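Local coordinates for protein choline kinase (Cryptosporidium parvum, PDB 3MES) that probably transfers phosphate from ATP to choline, and perhaps to ethanolamine, as other choline/ethanolamine kinases do, at residues S367-L373 / R398-Y402; I152-T158 / E271-T277; L178-N182 / L262-H266. All blocks are in the same frame, centred on the assembly; numbering follows the deposited sequence.

Interaction 1 (S367-L373 / R398-Y402); sequences SHITWGL and RFTHY. With DME (decamethonium ion), chain K.
Arg398 reaches across to Ser367 and His368, joining helices 364-376 and 391-411, whose short segments run nearly antiparallel (158°) with axes 8.1 Å apart. Its side chain folds at chi2 (-49°) and chi3 (-55°), which brings the guanidinium edge to the neighbouring helix among Ser367, His368, Trp371 and Gly372. NE donates to His368 ND1 at 2.9 Å, in the plane of both groups although those planes stand almost perpendicular. NH2 donates to Ser367 OG over 3.1 Å, and NH1 is taken by Tyr394 OH. Ser367 OG also bonds Asn300 OD1, the acceptor for Trp371 NE1, so one amide oxygen ties the indole to this network. On the His368 ring, His401 CB sits over a face, 3.8 Å from the centroid; His401 ND1 pairs with Tyr307 OH. Tyr402 OH bonds Glu231, while Ile369 CD1 rests over the Tyr402 ring. Decamethonium methyls cover a face of Trp371, with C17 3.3 Å from CZ3, placing the ammonium head on the decamethonium-pocket wall, where choline would probably bind. Since ND1 accepts from Arg398, His368 is probably neutral; the guanidinium N-H groups meet ND1, Ser367 OG and Tyr394 OH, with the Glu304 side chain about 5 Å away.

Interaction 2 (I152-T158 / E271-T277); sequences IDGEPLT and ENNLLQT. With MG (magnesium ion), chain M; ADP (adenosine-5'-diphosphate), chain I; PT3 (N-propyl-tartramic acid), chain L.
Ile152 packs CG2 against Leu275 CD1 at 3.5 Å, while its backbone N donates to adenine N1 of ADP at 2.8 Å, so the residue that reads the base also rests on strand 274-276. At the other end, Glu271 lays CB and CG along the Leu157 carbonyl and then sends its carboxylate to the magnesium ion, with OE2 2.4 Å away. Its CG lies between the backbone N and the carbonyl carbon (chi1 64°), and a bend at chi2 turns the acid off Leu157 toward the metal, which also binds the backbone oxygens of Glu304 and Tyr307. Between these ends, Asn272 brings ND2 to within 3.1 Å of propyl C43 of N-propyl-tartramic acid and sets OD1 near Pro156 CB. The pairing is characteristic of a kinase fold: the connector leaving the nucleotide-binding sheet forms a short antiparallel strand, 155-156, against the hairpin 274-276/281-283 that follows the segment corresponding to the catalytic loop of related kinases. Its firm bonds are Gln276 N to Glu155 O (2.7 Å, 171°), with the donor well above the carbonyl plane, and Leu157 N to Leu274 O (2.9 Å), nearly along the C=O axis; Glu155 N to Gln276 O is weak. Pro156 offers CA-H to the same Leu274 O at 3.4 Å. Behind the pairing, Leu157 CD1 presses on Leu274 CB at 3.4 Å, and Leu274 leans on Leu269, Ile281 and Met283. Farther out, Asn273 ND2 is bonded to Asp268 O and Asp285 OD1, anchoring the loop from which Asn272 projects.

Interaction 3 (L178-N182 / L262-H266); sequences LHIIN and LVFAH
Leu262 opens the strand with its carbonyl facing the side-chain amide of Asn182: OD1 stands 3.0 Å from Leu262 O, two acceptors that do not bond as modelled, while ND2 lies 3.5 Å from Val263 CA. Val263 comes next and drives CG2 over a face of the His179 ring, 3.3 Å from its centroid and 19° off the normal, a tight CH-pi contact. That ring is held at both nitrogens, ND1 by Tyr337 OH and NE2 by Asp297 OD2, which fixes its rotation under the methyl. Phe264 points toward 178-182. Its N gives a weak hydrogen bond to His179 O of helix 165-179 (3.4 Å), and its ring, with CG anti to the backbone N (chi1 -167°), enters an apolar cluster. Ile181 CD1 touches Phe264 CB at 3.8 Å, Leu178 CD2 approaches ring atom CD2 at 4.1 Å, and Val126 and Leu130 of helix 120-132 add to the packing. Ala265 passes the far end of the His179 ring, CA 3.9 Å from NE2, while its backbone pairs with Ala290. Asp297 OD2 then receives both His266 N, just past the strand, and His179 NE2. The His266 ring is held through NE2 by Ile284 O and through ND1 by Asp268 N. An aspartate bonded to a histidine of an earlier helix and to the backbone at the start of what is probably the catalytic loop is familiar from protein kinases; here His266 begins the HxDxxxxN sequence of Brenner's phosphotransferase motif.

Interaction 3 is nested in the chain loop closed by interaction 2. The two meet where Asn273 ND2 lies 4.2 Å from His266 CE1, the last and first residues of one phosphotransferase sequence motif. Interaction 1 follows later in the chain, its nearest atoms about 8 Å from interaction 2 and about 7 Å from interaction 3. Decamethonium joins interactions 1 and 2: Trp371 of interaction 1 and Asn272 of interaction 2 both line its pocket. The magnesium on Glu271 is shared indirectly too, since Tyr307, whose backbone O binds the ion, has its OH bonded to His401 ND1. This ion sits 16.9 Å from ADP PB, well away from the phosphates.

Interaction 1 (S367-L373 / R398-Y402)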
loop_
_atom_site.group_PDB
_atom_site.type_symbol
_atom_site.label_atom_id
_atom_site.label_comp_id
_atom_site.label_asym_id
_atom_site.label_seq_id
_atom_site.Cartn_x
_atom_site.Cartn_y
_atom_site.Cartn_z
ATOM N N SER B 367 1.150 26.087 -2.895
ATOM C CA SER B 367 2.364 25.409 -2.448
ATOM C C SER B 367 3.625 26.225 -2.731
ATOM O O SER B 367 4.468 26.402 -1.848
ATOM C CB SER B 367 2.469 24.030 -3.104
ATOM O OG SER B 367 3.679 23.380 -2.748
ATOM N N HIS B 368 3.750 26.722 -3.960
ATOM C CA HIS B 368 4.916 27.511 -4.355
ATOM C C HIS B 368 5.048 28.794 -3.542
ATOM O O HIS B 368 6.154 29.219 -3.211
ATOM C CB HIS B 368 4.866 27.861 -5.844
ATOM C CG HIS B 368 5.065 26.687 -6.751
ATOM N ND1 HIS B 368 6.118 25.808 -6.613
ATOM C CD2 HIS B 368 4.358 26.261 -7.824
ATOM C CE1 HIS B 368 6.043 24.885 -7.554
ATOM N NE2 HIS B 368 4.985 25.137 -8.302
ATOM N N ILE B 369 3.921 29.423 -3.234
ATOM C CA ILE B 369 3.943 30.667 -2.477
ATOM C C ILE B 369 4.210 30.411 -0.998
ATOM O O ILE B 369 5.000 31.111 -0.371
ATOM C CB ILE B 369 2.632 31.455 -2.642
ATOM C CG1 ILE B 369 2.684 32.297 -3.920
ATOM C CG2 ILE B 369 2.392 32.348 -1.433
ATOM C CD1 ILE B 369 1.453 33.147 -4.147
ATOM N N THR B 370 3.547 29.399 -0.451
ATOM C CA THR B 370 3.698 29.058 0.955
ATOM C C THR B 370 5.155 28.759 1.301
ATOM O O THR B 370 5.744 29.397 2.169
ATOM C CB THR B 370 2.825 27.842 1.332
ATOM O OG1 THR B 370 1.447 28.134 1.053
ATOM C CG2 THR B 370 2.984 27.504 2.807
ATOM N N TRP B 371 5.736 27.790 0.610
ATOM C CA TRP B 371 7.093 27.370 0.922
ATOM C C TRP B 371 8.125 28.412 0.511
ATOM O O TRP B 371 9.246 28.424 1.025
ATOM C CB TRP B 371 7.386 26.006 0.303
ATOM C CG TRP B 371 6.547 24.928 0.908
ATOM C CD1 TRP B 371 5.616 24.155 0.275
ATOM C CD2 TRP B 371 6.545 24.516 2.281
ATOM N NE1 TRP B 371 5.047 23.281 1.167
ATOM C CE2 TRP B 371 5.599 23.482 2.405
ATOM C CE3 TRP B 371 7.256 24.919 3.415
ATOM C CZ2 TRP B 371 5.343 22.845 3.619
ATOM C CZ3 TRP B 371 7.002 24.286 4.620
ATOM C CH2 TRP B 371 6.053 23.260 4.711
ATOM N N GLY B 372 7.739 29.292 -0.409
ATOM C CA GLY B 372 8.573 30.432 -0.761
ATOM C C GLY B 372 8.704 31.384 0.417
ATOM O O GLY B 372 9.807 31.656 0.891
ATOM N N LEU B 373 7.572 31.890 0.893
ATOM C CA LEU B 373 7.565 32.780 2.047
ATOM C C LEU B 373 8.186 32.089 3.256
ATOM O O LEU B 373 8.926 32.704 4.023
ATOM C CB LEU B 373 6.139 33.223 2.373
ATOM C CG LEU B 373 5.360 33.906 1.251
ATOM C CD1 LEU B 373 3.950 34.247 1.714
ATOM C CD2 LEU B 373 6.094 35.150 0.765
ATOM N N ARG B 398 10.806 28.655 -5.892
ATOM C CA ARG B 398 9.375 28.452 -5.682
ATOM C C ARG B 398 8.572 29.612 -6.266
ATOM O O ARG B 398 7.529 29.402 -6.889
ATOM C CB ARG B 398 9.048 28.270 -4.197
ATOM C CG ARG B 398 9.759 27.102 -3.527
ATOM C CD ARG B 398 9.633 25.809 -4.327
ATOM N NE ARG B 398 8.247 25.442 -4.612
ATOM C CZ ARG B 398 7.514 24.622 -3.864
ATOM N NH1 ARG B 398 8.024 24.080 -2.766
ATOM N NH2 ARG B 398 6.264 24.347 -4.215
ATOM N N PHE B 399 9.061 30.833 -6.063
ATOM C CA PHE B 399 8.401 32.012 -6.615
ATOM C C PHE B 399 8.424 31.963 -8.139
ATOM O O PHE B 399 7.391 32.097 -8.788
ATOM C CB PHE B 399 9.055 33.305 -6.116
ATOM C CG PHE B 399 8.863 33.558 -4.644
ATOM C CD1 PHE B 399 7.792 33.001 -3.964
ATOM C CD2 PHE B 399 9.740 34.372 -3.949
ATOM C CE1 PHE B 399 7.611 33.235 -2.614
ATOM C CE2 PHE B 399 9.564 34.613 -2.601
ATOM C CZ PHE B 399 8.496 34.044 -1.931
ATOM N N THR B 400 9.611 31.769 -8.702
ATOM C CA THR B 400 9.751 31.606 -10.142
ATOM C C THR B 400 8.707 30.622 -10.661
ATOM O O THR B 400 7.979 30.914 -11.608
ATOM C CB THR B 400 11.157 31.095 -10.517
ATOM O OG1 THR B 400 12.140 32.074 -10.155
ATOM C CG2 THR B 400 11.251 30.821 -12.011
ATOM N N HIS B 401 8.632 29.457 -10.025
ATOM C CA HIS B 401 7.731 28.402 -10.474
ATOM C C HIS B 401 6.260 28.775 -10.315
ATOM O O HIS B 401 5.411 28.291 -11.064
ATOM C CB HIS B 401 8.033 27.079 -9.763
ATOM C CG HIS B 401 9.299 26.424 -10.222
ATOM N ND1 HIS B 401 9.999 25.526 -9.445
ATOM C CD2 HIS B 401 9.997 26.546 -11.376
ATOM C CE1 HIS B 401 11.068 25.117 -10.104
ATOM N NE2 HIS B 401 11.091 25.722 -11.278
ATOM N N TYR B 402 5.961 29.631 -9.343
ATOM C CA TYR B 402 4.603 30.140 -9.186
ATOM C C TYR B 402 4.177 30.906 -10.432
ATOM O O TYR B 402 3.113 30.654 -10.995
ATOM C CB TYR B 402 4.490 31.057 -7.969
ATOM C CG TYR B 402 3.196 31.835 -7.955
ATOM C CD1 TYR B 402 2.054 31.306 -7.372
ATOM C CD2 TYR B 402 3.107 33.088 -8.550
ATOM C CE1 TYR B 402 0.864 32.007 -7.366
ATOM C CE2 TYR B 402 1.921 33.796 -8.551
ATOM C CZ TYR B 402 0.802 33.248 -7.956
ATOM O OH TYR B 402 -0.382 33.942 -7.950
HETATM N N1 DME K . 18.668 15.985 3.951
HETATM C C2 DME K . 19.036 17.286 4.533
HETATM C C3 DME K . 17.771 18.095 4.839
HETATM C C4 DME K . 18.106 19.572 5.074
HETATM C C5 DME K . 16.857 20.381 5.443
HETATM C C6 DME K . 15.903 20.516 4.250
HETATM C C7 DME K . 15.762 21.978 3.810
HETATM C C8 DME K . 14.308 22.447 3.903
HETATM C C9 DME K . 13.574 22.277 2.571
HETATM C C10 DME K . 12.150 21.759 2.795
HETATM C C11 DME K . 11.187 22.338 1.759
HETATM N N12 DME K . 9.812 21.899 2.048
HETATM C C13 DME K . 19.647 15.606 2.918
HETATM C C14 DME K . 18.657 14.966 5.013
HETATM C C15 DME K . 17.332 16.079 3.340
HETATM C C16 DME K . 9.745 20.431 2.069
HETATM C C17 DME K . 9.402 22.424 3.359
HETATM C C18 DME K . 8.914 22.407 0.996
#

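Interaction 2 (I152-T158 / E271-T277)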
loop_
_atom_site.group_PDB
_atom_site.type_symbol
_atom_site.label_atom_id
_atom_site.label_comp_id
_atom_site.label_asym_id
_atom_site.label_seq_id
_atom_site.Cartn_x
_atom_site.Cartn_y
_atom_site.Cartn_z
ATOM N N ILE B 152 10.454 4.531 13.448
ATOM C CA ILE B 152 10.021 4.015 12.156
ATOM C C ILE B 152 11.244 3.682 11.312
ATOM O O ILE B 152 11.863 4.569 10.726
ATOM C CB ILE B 152 9.168 5.051 11.404
ATOM C CG1 ILE B 152 8.001 5.520 12.282
ATOM C CG2 ILE B 152 8.685 4.488 10.071
ATOM C CD1 ILE B 152 7.214 4.393 12.931
ATOM N N ASP B 153 11.602 2.404 11.254
ATOM C CA ASP B 153 12.810 2.004 10.541
ATOM C C ASP B 153 12.521 1.662 9.085
ATOM O O ASP B 153 11.926 0.630 8.778
ATOM C CB ASP B 153 13.517 0.839 11.246
ATOM C CG ASP B 153 12.755 -0.464 11.128
ATOM O OD1 ASP B 153 11.514 -0.443 11.275
ATOM O OD2 ASP B 153 13.396 -1.511 10.893
ATOM N N GLY B 154 12.952 2.548 8.196
ATOM C CA GLY B 154 12.792 2.362 6.762
ATOM C C GLY B 154 13.551 3.449 6.030
ATOM O O GLY B 154 14.058 4.382 6.648
ATOM N N GLU B 155 13.635 3.330 4.712
ATOM C CA GLU B 155 14.337 4.317 3.905
ATOM C C GLU B 155 13.373 5.344 3.330
ATOM O O GLU B 155 12.316 4.985 2.809
ATOM C CB GLU B 155 15.113 3.631 2.778
ATOM C CG GLU B 155 16.440 3.051 3.228
ATOM C CD GLU B 155 17.381 4.124 3.738
ATOM O OE1 GLU B 155 17.766 5.007 2.939
ATOM O OE2 GLU B 155 17.731 4.088 4.936
ATOM N N PRO B 156 13.737 6.631 3.421
ATOM C CA PRO B 156 12.899 7.690 2.876
ATOM C C PRO B 156 12.854 7.602 1.358
ATOM O O PRO B 156 13.887 7.408 0.726
ATOM C CB PRO B 156 13.624 8.967 3.307
ATOM C CG PRO B 156 15.048 8.557 3.456
ATOM C CD PRO B 156 15.010 7.145 3.956
ATOM N N LEU B 157 11.664 7.731 0.783
ATOM C CA LEU B 157 11.517 7.712 -0.668
ATOM C C LEU B 157 12.449 8.732 -1.307
ATOM O O LEU B 157 12.821 9.721 -0.680
ATOM C CB LEU B 157 10.073 8.016 -1.066
ATOM C CG LEU B 157 9.010 7.004 -0.638
ATOM C CD1 LEU B 157 7.613 7.569 -0.855
ATOM C CD2 LEU B 157 9.186 5.688 -1.382
ATOM N N THR B 158 12.837 8.484 -2.551
ATOM C CA THR B 158 13.622 9.458 -3.299
ATOM C C THR B 158 12.700 10.274 -4.185
ATOM O O THR B 158 11.569 9.874 -4.454
ATOM C CB THR B 158 14.687 8.788 -4.180
ATOM O OG1 THR B 158 14.052 7.904 -5.113
ATOM C CG2 THR B 158 15.670 8.002 -3.326
ATOM N N GLU B 271 9.015 13.606 -0.093
ATOM C CA GLU B 271 9.577 12.255 -0.139
ATOM C C GLU B 271 10.353 11.858 1.120
ATOM O O GLU B 271 10.316 10.703 1.543
ATOM C CB GLU B 271 10.441 12.054 -1.390
ATOM C CG GLU B 271 11.676 12.939 -1.462
ATOM C CD GLU B 271 11.364 14.334 -1.961
ATOM O OE1 GLU B 271 12.296 15.161 -2.030
ATOM O OE2 GLU B 271 10.187 14.603 -2.286
ATOM N N ASN B 272 11.054 12.813 1.716
ATOM C CA ASN B 272 11.820 12.536 2.929
ATOM C C ASN B 272 10.934 12.304 4.149
ATOM O O ASN B 272 11.412 11.879 5.202
ATOM C CB ASN B 272 12.836 13.646 3.192
ATOM C CG ASN B 272 13.960 13.652 2.177
ATOM O OD1 ASN B 272 14.670 12.660 2.020
ATOM N ND2 ASN B 272 14.126 14.770 1.478
ATOM N N ASN B 273 9.641 12.580 4.001
ATOM C CA ASN B 273 8.684 12.333 5.075
ATOM C C ASN B 273 7.841 11.088 4.817
ATOM O O ASN B 273 6.837 10.843 5.492
ATOM C CB ASN B 273 7.801 13.558 5.304
ATOM C CG ASN B 273 8.525 14.652 6.056
ATOM O OD1 ASN B 273 9.504 14.389 6.752
ATOM N ND2 ASN B 273 8.051 15.886 5.921
ATOM N N LEU B 274 8.267 10.306 3.833
ATOM C CA LEU B 274 7.641 9.031 3.532
ATOM C C LEU B 274 8.681 7.924 3.648
ATOM O O LEU B 274 9.547 7.782 2.785
ATOM C CB LEU B 274 7.043 9.049 2.122
ATOM C CG LEU B 274 5.879 10.020 1.907
ATOM C CD1 LEU B 274 5.711 10.360 0.429
ATOM C CD2 LEU B 274 4.587 9.458 2.499
ATOM N N LEU B 275 8.596 7.150 4.726
ATOM C CA LEU B 275 9.547 6.069 4.963
ATOM C C LEU B 275 9.027 4.744 4.415
ATOM O O LEU B 275 7.903 4.335 4.706
ATOM C CB LEU B 275 9.848 5.935 6.457
ATOM C CG LEU B 275 10.294 7.212 7.168
ATOM C CD1 LEU B 275 10.689 6.920 8.613
ATOM C CD2 LEU B 275 11.442 7.864 6.415
ATOM N N GLN B 276 9.850 4.077 3.616
ATOM C CA GLN B 276 9.473 2.794 3.043
ATOM C C GLN B 276 9.871 1.656 3.972
ATOM O O GLN B 276 11.016 1.210 3.966
ATOM C CB GLN B 276 10.122 2.602 1.671
ATOM C CG GLN B 276 9.995 1.190 1.133
ATOM C CD GLN B 276 8.599 0.876 0.636
ATOM O OE1 GLN B 276 7.943 -0.043 1.126
ATOM N NE2 GLN B 276 8.135 1.642 -0.344
ATOM N N THR B 277 8.922 1.196 4.780
ATOM C CA THR B 277 9.172 0.080 5.678
ATOM C C THR B 277 9.054 -1.230 4.908
ATOM O O THR B 277 8.935 -1.228 3.683
ATOM C CB THR B 277 8.201 0.080 6.876
ATOM O OG1 THR B 277 6.903 -0.359 6.454
ATOM C CG2 THR B 277 8.093 1.477 7.468
HETATM MG MG MG M . 10.556 16.704 -3.319
HETATM P PB ADP I . 12.592 18.846 13.350
HETATM O O1B ADP I . 13.843 19.403 13.989
HETATM O O2B ADP I . 11.433 18.661 14.299
HETATM O O3B ADP I . 12.234 19.498 12.034
HETATM P PA ADP I . 12.083 16.342 12.126
HETATM O O1A ADP I . 11.602 17.033 10.872
HETATM O O2A ADP I . 11.099 15.699 13.069
HETATM O O3A ADP I . 13.021 17.345 12.968
HETATM O "O5'" ADP I . 13.175 15.246 11.695
HETATM C "C5'" ADP I . 12.792 13.903 11.448
HETATM C "C4'" ADP I . 13.864 13.274 10.578
HETATM O "O4'" ADP I . 14.615 12.353 11.365
HETATM C "C3'" ADP I . 13.227 12.490 9.445
HETATM O "O3'" ADP I . 13.684 12.995 8.191
HETATM C "C2'" ADP I . 13.677 11.061 9.640
HETATM O "O2'" ADP I . 14.722 10.767 8.711
HETATM C "C1'" ADP I . 14.208 11.022 11.062
HETATM N N9 ADP I . 13.109 10.661 11.988
HETATM C C8 ADP I . 12.379 11.528 12.715
HETATM N N7 ADP I . 11.450 10.882 13.467
HETATM C C5 ADP I . 11.584 9.566 13.219
HETATM C C6 ADP I . 10.920 8.324 13.679
HETATM N N6 ADP I . 9.904 8.367 14.576
HETATM N N1 ADP I . 11.364 7.150 13.174
HETATM C C2 ADP I . 12.372 7.099 12.282
HETATM N N3 ADP I . 13.022 8.182 11.822
HETATM C C4 ADP I . 12.679 9.424 12.244
HETATM O O1 PT3 L . 10.188 19.183 8.898
HETATM O O11 PT3 L . 11.133 21.060 9.654
HETATM C C1 PT3 L . 10.996 20.134 8.824
HETATM C C2 PT3 L . 11.884 20.172 7.583
HETATM O O2 PT3 L . 12.817 21.254 7.659
HETATM C C3 PT3 L . 10.976 20.346 6.370
HETATM O O3 PT3 L . 11.329 21.531 5.653
HETATM C C4 PT3 L . 11.151 19.120 5.488
HETATM O O41 PT3 L . 10.204 18.660 4.855
HETATM N N4 PT3 L . 12.377 18.602 5.504
HETATM C C41 PT3 L . 12.730 17.404 4.727
HETATM C C42 PT3 L . 14.251 17.294 4.606
HETATM C C43 PT3 L . 14.683 17.314 3.139
#

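Interaction 3 (L178-N182 / L262-H266)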
loop_
_atom_site.group_PDB
_atom_site.type_symbol
_atom_site.label_atom_id
_atom_site.label_comp_id
_atom_site.label_asym_id
_atom_site.label_seq_id
_atom_site.Cartn_x
_atom_site.Cartn_y
_atom_site.Cartn_z
ATOM N N LEU B 178 -5.746 9.599 6.107
ATOM C CA LEU B 178 -5.461 10.671 7.048
ATOM C C LEU B 178 -6.461 11.811 6.879
ATOM O O LEU B 178 -6.830 12.478 7.844
ATOM C CB LEU B 178 -4.026 11.167 6.838
ATOM C CG LEU B 178 -3.451 12.229 7.779
ATOM C CD1 LEU B 178 -3.493 13.609 7.148
ATOM C CD2 LEU B 178 -4.153 12.209 9.139
ATOM N N HIS B 179 -6.908 12.016 5.645
ATOM C CA HIS B 179 -7.807 13.115 5.322
ATOM C C HIS B 179 -9.203 12.971 5.926
ATOM O O HIS B 179 -9.829 13.966 6.285
ATOM C CB HIS B 179 -7.901 13.277 3.804
ATOM C CG HIS B 179 -6.807 14.113 3.219
ATOM N ND1 HIS B 179 -6.951 14.809 2.038
ATOM C CD2 HIS B 179 -5.559 14.388 3.667
ATOM C CE1 HIS B 179 -5.834 15.464 1.776
ATOM N NE2 HIS B 179 -4.973 15.225 2.750
ATOM N N ILE B 180 -9.686 11.739 6.045
ATOM C CA ILE B 180 -11.071 11.502 6.461
ATOM C C ILE B 180 -11.307 11.548 7.976
ATOM O O ILE B 180 -12.452 11.556 8.425
ATOM C CB ILE B 180 -11.611 10.161 5.902
ATOM C CG1 ILE B 180 -10.660 9.011 6.237
ATOM C CG2 ILE B 180 -11.825 10.248 4.406
ATOM C CD1 ILE B 180 -10.811 8.485 7.642
ATOM N N ILE B 181 -10.235 11.589 8.761
ATOM C CA ILE B 181 -10.365 11.516 10.218
ATOM C C ILE B 181 -11.269 12.598 10.811
ATOM O O ILE B 181 -11.932 12.368 11.823
ATOM C CB ILE B 181 -8.993 11.554 10.929
ATOM C CG1 ILE B 181 -8.290 12.889 10.668
ATOM C CG2 ILE B 181 -8.133 10.373 10.496
ATOM C CD1 ILE B 181 -6.878 12.954 11.212
ATOM N N ASN B 182 -11.300 13.773 10.185
ATOM C CA ASN B 182 -12.087 14.884 10.715
ATOM C C ASN B 182 -13.578 14.761 10.412
ATOM O O ASN B 182 -14.374 15.597 10.839
ATOM C CB ASN B 182 -11.556 16.231 10.211
ATOM C CG ASN B 182 -11.811 16.443 8.730
ATOM O OD1 ASN B 182 -12.344 17.475 8.319
ATOM N ND2 ASN B 182 -11.432 15.462 7.920
ATOM N N LEU B 262 -13.021 19.717 3.015
ATOM C CA LEU B 262 -12.255 20.075 4.201
ATOM C C LEU B 262 -11.769 18.827 4.921
ATOM O O LEU B 262 -12.568 18.043 5.431
ATOM C CB LEU B 262 -13.084 20.953 5.137
ATOM C CG LEU B 262 -13.369 22.345 4.578
ATOM C CD1 LEU B 262 -14.089 23.206 5.605
ATOM C CD2 LEU B 262 -12.068 22.999 4.139
ATOM N N VAL B 263 -10.454 18.650 4.954
ATOM C CA VAL B 263 -9.859 17.439 5.503
ATOM C C VAL B 263 -8.703 17.781 6.430
ATOM O O VAL B 263 -8.208 18.908 6.424
ATOM C CB VAL B 263 -9.327 16.541 4.378
ATOM C CG1 VAL B 263 -10.389 16.362 3.298
ATOM C CG2 VAL B 263 -8.063 17.144 3.782
ATOM N N PHE B 264 -8.271 16.814 7.234
ATOM C CA PHE B 264 -7.076 17.019 8.042
ATOM C C PHE B 264 -5.839 16.669 7.221
ATOM O O PHE B 264 -5.529 15.497 7.005
ATOM C CB PHE B 264 -7.115 16.215 9.344
ATOM C CG PHE B 264 -6.066 16.638 10.334
ATOM C CD1 PHE B 264 -6.346 17.604 11.288
ATOM C CD2 PHE B 264 -4.793 16.094 10.292
ATOM C CE1 PHE B 264 -5.380 18.008 12.194
ATOM C CE2 PHE B 264 -3.822 16.491 11.196
ATOM C CZ PHE B 264 -4.115 17.449 12.148
ATOM N N ALA B 265 -5.138 17.700 6.766
ATOM C CA ALA B 265 -4.043 17.527 5.822
ATOM C C ALA B 265 -2.690 17.388 6.509
ATOM O O ALA B 265 -2.489 17.882 7.617
ATOM C CB ALA B 265 -4.018 18.682 4.840
ATOM N N HIS B 266 -1.768 16.708 5.836
ATOM C CA HIS B 266 -0.391 16.601 6.294
ATOM C C HIS B 266 0.324 17.930 6.071
ATOM O O HIS B 266 0.992 18.447 6.971
ATOM C CB HIS B 266 0.331 15.486 5.538
ATOM C CG HIS B 266 1.720 15.225 6.031
ATOM N ND1 HIS B 266 2.802 15.989 5.648
ATOM C CD2 HIS B 266 2.204 14.284 6.876
ATOM C CE1 HIS B 266 3.893 15.529 6.234
ATOM N NE2 HIS B 266 3.557 14.495 6.985
#